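Local coordinates for protein Dok-7 (Mus musculus, PDB 3ML4) that is a phosphoinositide-binding adaptor and probable muscle-intrinsic activator of the receptor tyrosine kinase MuSK, working as a dimer in neuromuscular synapse formation, at residues 8-13 / 105-110; 68-73 / 115-120. All blocks are in the same frame, centred on the assembly; numbering follows the deposited sequence.

Overall arrangement
Interaction 1 (8-13/105-110) lies inside the PH domain, where helix 98-112 meets the first strand, and interaction 2 (68-73/115-120) joins that domain to the PTB domain. Their centres are about 16 Å apart. Helix 98-112 leads along the chain into strand 115-122, so the element packed in interaction 1 delivers one partner of interaction 2. Arg109 links the two: NH1 lies 3.2 Å from Leu69 O, a probable but weak hydrogen bond, and 3.0 Å from Arg117 NE. Asp105, in a salt bridge with Arg109 and a long, weak ion pair with Arg117, would probably offset these close like charges. Near interaction 1, Ala8 packs on Ile207 of the second subunit.

Interaction 1 (8-13 / 105-110); sequences AALVEG and DTRIRY
Arg109 NH1 is gripped by three acceptors, each through a weak hydrogen bond: both carboxylate oxygens of Asp105, one turn back in the same helix, and Leu69 O on strand 59-71. The nearer carboxylate oxygen, Asp105 OD1, is 3.0 Å from Arg109 NH1 in a salt bridge and lies in the guanidinium plane at its edge, but the N-H...O angle of only 122° leaves the bond well off straight. Toward 8-13 the helix turns a different set of side chains, and that contact has no hydrogen bond. Leu10 CG sits in the crowded position between its backbone N and carbonyl carbon (chi1 67°), and the leucine crosses Ile108 at about a right angle, with Leu10 CD1 3.7 Å from Ile108 CG1. Helix 98-112 is the C-terminal helix of the PH fold, packed against one end of its bent antiparallel sheet. Where strand 11-17 begins, Leu10 and Val11 both face Leu30 in a classic beta bulge, so two consecutive residues point toward the helix. Val11 divides its branches: CG1 is 3.7 Å from Arg107 CG, while CG2 approaches Ile108 CG1 at 4.2 Å. Arg107 CG stands anti to its backbone N (chi1 -171°), 3.6 Å from Leu10 O, which lays the first part of the side chain alongside Val11, the two sliding past each other in opposite directions. Beyond CG the arginine bends at chi2, which places CD, and at chi3, which places NE. Outside this contact Ile108 also meets Leu30, Leu69 and Leu82, while Val11 packs on Trp104.

Interaction 2 (68-73 / 115-120); sequences GLEPAL and VHRFHV
The Arg117 guanidinium has Pro71 CD over one face, 3.2 Å above the plane and offset toward the rim, and Leu69 O at its edge, near the plane. Arg117 NE donates to that carbonyl in a weak bond of 3.1 Å, bent to 123°. Arginine and proline meet tip to tip, the arginine chain turning at chi3 to bring its planar end round. At the edge of the His119 ring lies Glu70 OE2, 3.5 Å from His119 NE2, the carboxylate and ring planes 26° apart. Glu70 crosses Arg117 at about a right angle without contact of their charged atoms; its carboxylate would probably favour a protonated His119. An alanine at Arg117 would lose the bond to Leu69 O and the cover on Pro71, and would probably loosen this side of the PH-PTB interface. A water accepts from Leu69 N at 3.1 Å and donates weakly to His116 O, bridging the segments 68-71 and 115-120, whose directions differ by 53°. Val115 CG2 faces Leu69 CD1 at 4.4 Å. Strand 59-71 pairs with 81-86 in the PH sheet and strand 115-122 with 133-138 in the PTB sheet; helix 98-112 covers Leu69, and helix 193-203 packs on Phe118.

Interaction 1 (8-13 / 105-110)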
# COMPACT_ATOMS: atom_id res chain seq x y z
N ALA B 8 -1.56 -4.28 17.79
CA ALA B 8 -1.94 -5.47 17.05
C ALA B 8 -0.77 -6.07 16.29
O ALA B 8 0.24 -5.40 16.05
CB ALA B 8 -3.09 -5.17 16.10
N ALA B 9 -0.92 -7.33 15.91
CA ALA B 9 0.07 -8.04 15.12
C ALA B 9 -0.66 -8.84 14.06
O ALA B 9 -1.78 -9.30 14.29
CB ALA B 9 0.87 -8.97 16.01
N LEU B 10 -0.05 -9.00 12.88
CA LEU B 10 -0.60 -9.96 11.92
C LEU B 10 -0.20 -11.38 12.32
O LEU B 10 -0.99 -12.31 12.19
CB LEU B 10 -0.26 -9.62 10.45
CG LEU B 10 1.14 -9.66 9.84
CD1 LEU B 10 1.54 -11.06 9.45
CD2 LEU B 10 1.15 -8.78 8.61
N VAL B 11 1.03 -11.53 12.82
CA VAL B 11 1.47 -12.75 13.51
C VAL B 11 2.44 -12.42 14.63
O VAL B 11 3.21 -11.46 14.54
CB VAL B 11 2.17 -13.80 12.59
CG1 VAL B 11 1.16 -14.66 11.87
CG2 VAL B 11 3.19 -13.14 11.64
N GLU B 12 2.40 -13.25 15.66
CA GLU B 12 3.38 -13.19 16.74
C GLU B 12 3.59 -14.58 17.31
O GLU B 12 2.70 -15.42 17.27
CB GLU B 12 2.93 -12.22 17.84
CG GLU B 12 1.51 -12.42 18.35
CD GLU B 12 1.21 -11.60 19.58
OE1 GLU B 12 2.12 -11.39 20.40
OE2 GLU B 12 0.05 -11.17 19.73
N GLY B 13 4.80 -14.82 17.82
CA GLY B 13 5.15 -16.12 18.38
C GLY B 13 6.62 -16.24 18.67
O GLY B 13 7.37 -15.27 18.52
N ASP B 105 4.00 -18.07 6.76
CA ASP B 105 4.09 -17.84 5.32
C ASP B 105 2.74 -17.49 4.69
O ASP B 105 2.64 -16.54 3.90
CB ASP B 105 4.69 -19.05 4.60
CG ASP B 105 4.82 -18.84 3.11
OD1 ASP B 105 5.86 -18.30 2.67
OD2 ASP B 105 3.89 -19.20 2.37
N THR B 106 1.70 -18.25 5.04
CA THR B 106 0.35 -18.05 4.50
C THR B 106 -0.26 -16.72 4.98
O THR B 106 -0.87 -16.00 4.18
CB THR B 106 -0.59 -19.22 4.87
OG1 THR B 106 0.06 -20.47 4.58
CG2 THR B 106 -1.90 -19.15 4.09
N ARG B 107 -0.08 -16.41 6.26
CA ARG B 107 -0.63 -15.18 6.84
C ARG B 107 0.06 -13.93 6.29
O ARG B 107 -0.61 -12.99 5.86
CB ARG B 107 -0.57 -15.24 8.38
CG ARG B 107 -1.31 -14.12 9.14
CD ARG B 107 -2.84 -14.26 9.10
NE ARG B 107 -3.40 -13.45 8.02
CZ ARG B 107 -3.90 -12.23 8.17
NH1 ARG B 107 -3.95 -11.65 9.37
NH2 ARG B 107 -4.37 -11.58 7.12
N ILE B 108 1.39 -13.95 6.27
CA ILE B 108 2.19 -12.83 5.75
C ILE B 108 1.93 -12.57 4.26
O ILE B 108 1.77 -11.42 3.85
CB ILE B 108 3.70 -13.01 6.01
CG1 ILE B 108 3.98 -13.07 7.52
CG2 ILE B 108 4.51 -11.89 5.36
CD1 ILE B 108 5.40 -13.50 7.90
N ARG B 109 1.87 -13.64 3.46
CA ARG B 109 1.55 -13.53 2.03
C ARG B 109 0.27 -12.75 1.75
O ARG B 109 0.29 -11.77 1.01
CB ARG B 109 1.44 -14.91 1.39
CG ARG B 109 2.71 -15.36 0.74
CD ARG B 109 2.54 -16.68 0.02
NE ARG B 109 3.37 -16.67 -1.18
CZ ARG B 109 4.66 -16.99 -1.22
NH1 ARG B 109 5.30 -17.40 -0.13
NH2 ARG B 109 5.30 -16.91 -2.37
N TYR B 110 -0.84 -13.20 2.35
CA TYR B 110 -2.14 -12.58 2.14
C TYR B 110 -2.12 -11.11 2.55
O TYR B 110 -2.63 -10.25 1.83
CB TYR B 110 -3.21 -13.34 2.91
CG TYR B 110 -4.58 -12.72 2.81
CD1 TYR B 110 -5.44 -13.05 1.76
CD2 TYR B 110 -5.02 -11.79 3.76
CE1 TYR B 110 -6.70 -12.47 1.66
CE2 TYR B 110 -6.28 -11.22 3.67
CZ TYR B 110 -7.11 -11.56 2.62
OH TYR B 110 -8.36 -11.00 2.52

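Interaction 2 (68-73 / 115-120)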
# COMPACT_ATOMS: atom_id res chain seq x y z
N GLY B 68 9.50 -10.83 -1.80
CA GLY B 68 8.84 -12.11 -1.74
C GLY B 68 9.12 -12.91 -0.49
O GLY B 68 9.98 -12.54 0.32
N LEU B 69 8.37 -13.99 -0.33
CA LEU B 69 8.55 -14.93 0.77
C LEU B 69 8.84 -16.33 0.25
O LEU B 69 8.37 -16.71 -0.81
CB LEU B 69 7.31 -14.95 1.66
CG LEU B 69 7.32 -13.93 2.79
CD1 LEU B 69 6.69 -12.61 2.35
CD2 LEU B 69 6.56 -14.49 3.97
N GLU B 70 9.61 -17.08 1.03
CA GLU B 70 10.03 -18.43 0.65
C GLU B 70 10.37 -19.21 1.92
O GLU B 70 11.36 -18.90 2.59
CB GLU B 70 11.23 -18.33 -0.32
CG GLU B 70 12.11 -19.56 -0.45
CD GLU B 70 11.73 -20.47 -1.59
OE1 GLU B 70 11.88 -20.05 -2.75
OE2 GLU B 70 11.29 -21.61 -1.32
N PRO B 71 9.53 -20.20 2.28
CA PRO B 71 9.71 -21.07 3.45
C PRO B 71 10.49 -22.36 3.17
O PRO B 71 10.63 -22.76 2.02
CB PRO B 71 8.28 -21.43 3.82
CG PRO B 71 7.55 -21.45 2.51
CD PRO B 71 8.27 -20.50 1.58
N ALA B 72 10.98 -22.98 4.24
CA ALA B 72 11.63 -24.31 4.21
C ALA B 72 12.92 -24.39 3.40
O ALA B 72 13.13 -25.33 2.62
CB ALA B 72 10.64 -25.42 3.81
N LEU B 73 13.78 -23.39 3.58
CA LEU B 73 15.14 -23.42 3.07
C LEU B 73 16.05 -23.76 4.24
O LEU B 73 15.93 -23.15 5.30
CB LEU B 73 15.55 -22.05 2.51
CG LEU B 73 14.89 -21.46 1.26
CD1 LEU B 73 15.29 -19.99 1.12
CD2 LEU B 73 15.21 -22.23 -0.02
N VAL B 115 1.42 -11.69 -3.40
CA VAL B 115 2.79 -12.20 -3.29
C VAL B 115 2.82 -13.71 -3.50
O VAL B 115 2.32 -14.49 -2.68
CB VAL B 115 3.52 -11.70 -1.99
CG1 VAL B 115 2.55 -11.38 -0.88
CG2 VAL B 115 4.61 -12.68 -1.52
N HIS B 116 3.42 -14.09 -4.62
CA HIS B 116 3.41 -15.45 -5.14
C HIS B 116 4.83 -15.86 -5.51
O HIS B 116 5.67 -15.01 -5.81
CB HIS B 116 2.54 -15.51 -6.40
CG HIS B 116 1.13 -15.07 -6.19
ND1 HIS B 116 0.06 -15.95 -6.24
CD2 HIS B 116 0.60 -13.85 -5.95
CE1 HIS B 116 -1.06 -15.29 -6.02
NE2 HIS B 116 -0.76 -14.01 -5.84
N ARG B 117 5.10 -17.16 -5.49
CA ARG B 117 6.41 -17.65 -5.86
C ARG B 117 6.30 -18.93 -6.67
O ARG B 117 5.43 -19.77 -6.40
CB ARG B 117 7.29 -17.85 -4.62
CG ARG B 117 7.21 -19.23 -4.01
CD ARG B 117 7.95 -19.34 -2.70
NE ARG B 117 7.00 -19.41 -1.60
CZ ARG B 117 6.42 -20.54 -1.20
NH1 ARG B 117 6.71 -21.69 -1.80
NH2 ARG B 117 5.55 -20.51 -0.19
N PHE B 118 7.17 -19.08 -7.66
CA PHE B 118 7.21 -20.27 -8.50
C PHE B 118 8.64 -20.75 -8.67
O PHE B 118 9.51 -19.98 -9.08
CB PHE B 118 6.63 -19.97 -9.88
CG PHE B 118 5.25 -19.37 -9.86
CD1 PHE B 118 4.12 -20.16 -10.07
CD2 PHE B 118 5.07 -18.00 -9.65
CE1 PHE B 118 2.84 -19.60 -10.06
CE2 PHE B 118 3.80 -17.44 -9.63
CZ PHE B 118 2.68 -18.24 -9.85
N HIS B 119 8.89 -22.02 -8.33
CA HIS B 119 10.19 -22.64 -8.56
C HIS B 119 10.43 -22.80 -10.06
O HIS B 119 9.67 -23.50 -10.75
CB HIS B 119 10.27 -24.01 -7.87
CG HIS B 119 10.34 -23.94 -6.37
ND1 HIS B 119 9.50 -24.67 -5.55
CD2 HIS B 119 11.12 -23.20 -5.55
CE1 HIS B 119 9.78 -24.40 -4.29
NE2 HIS B 119 10.76 -23.51 -4.26
N VAL B 120 11.47 -22.15 -10.56
CA VAL B 120 11.81 -22.16 -11.99
C VAL B 120 13.29 -22.47 -12.26
O VAL B 120 14.12 -22.46 -11.34
CB VAL B 120 11.46 -20.80 -12.68
CG1 VAL B 120 9.97 -20.43 -12.47
CG2 VAL B 120 12.38 -19.68 -12.19
O HOH W 1 6.85 -14.85 -2.84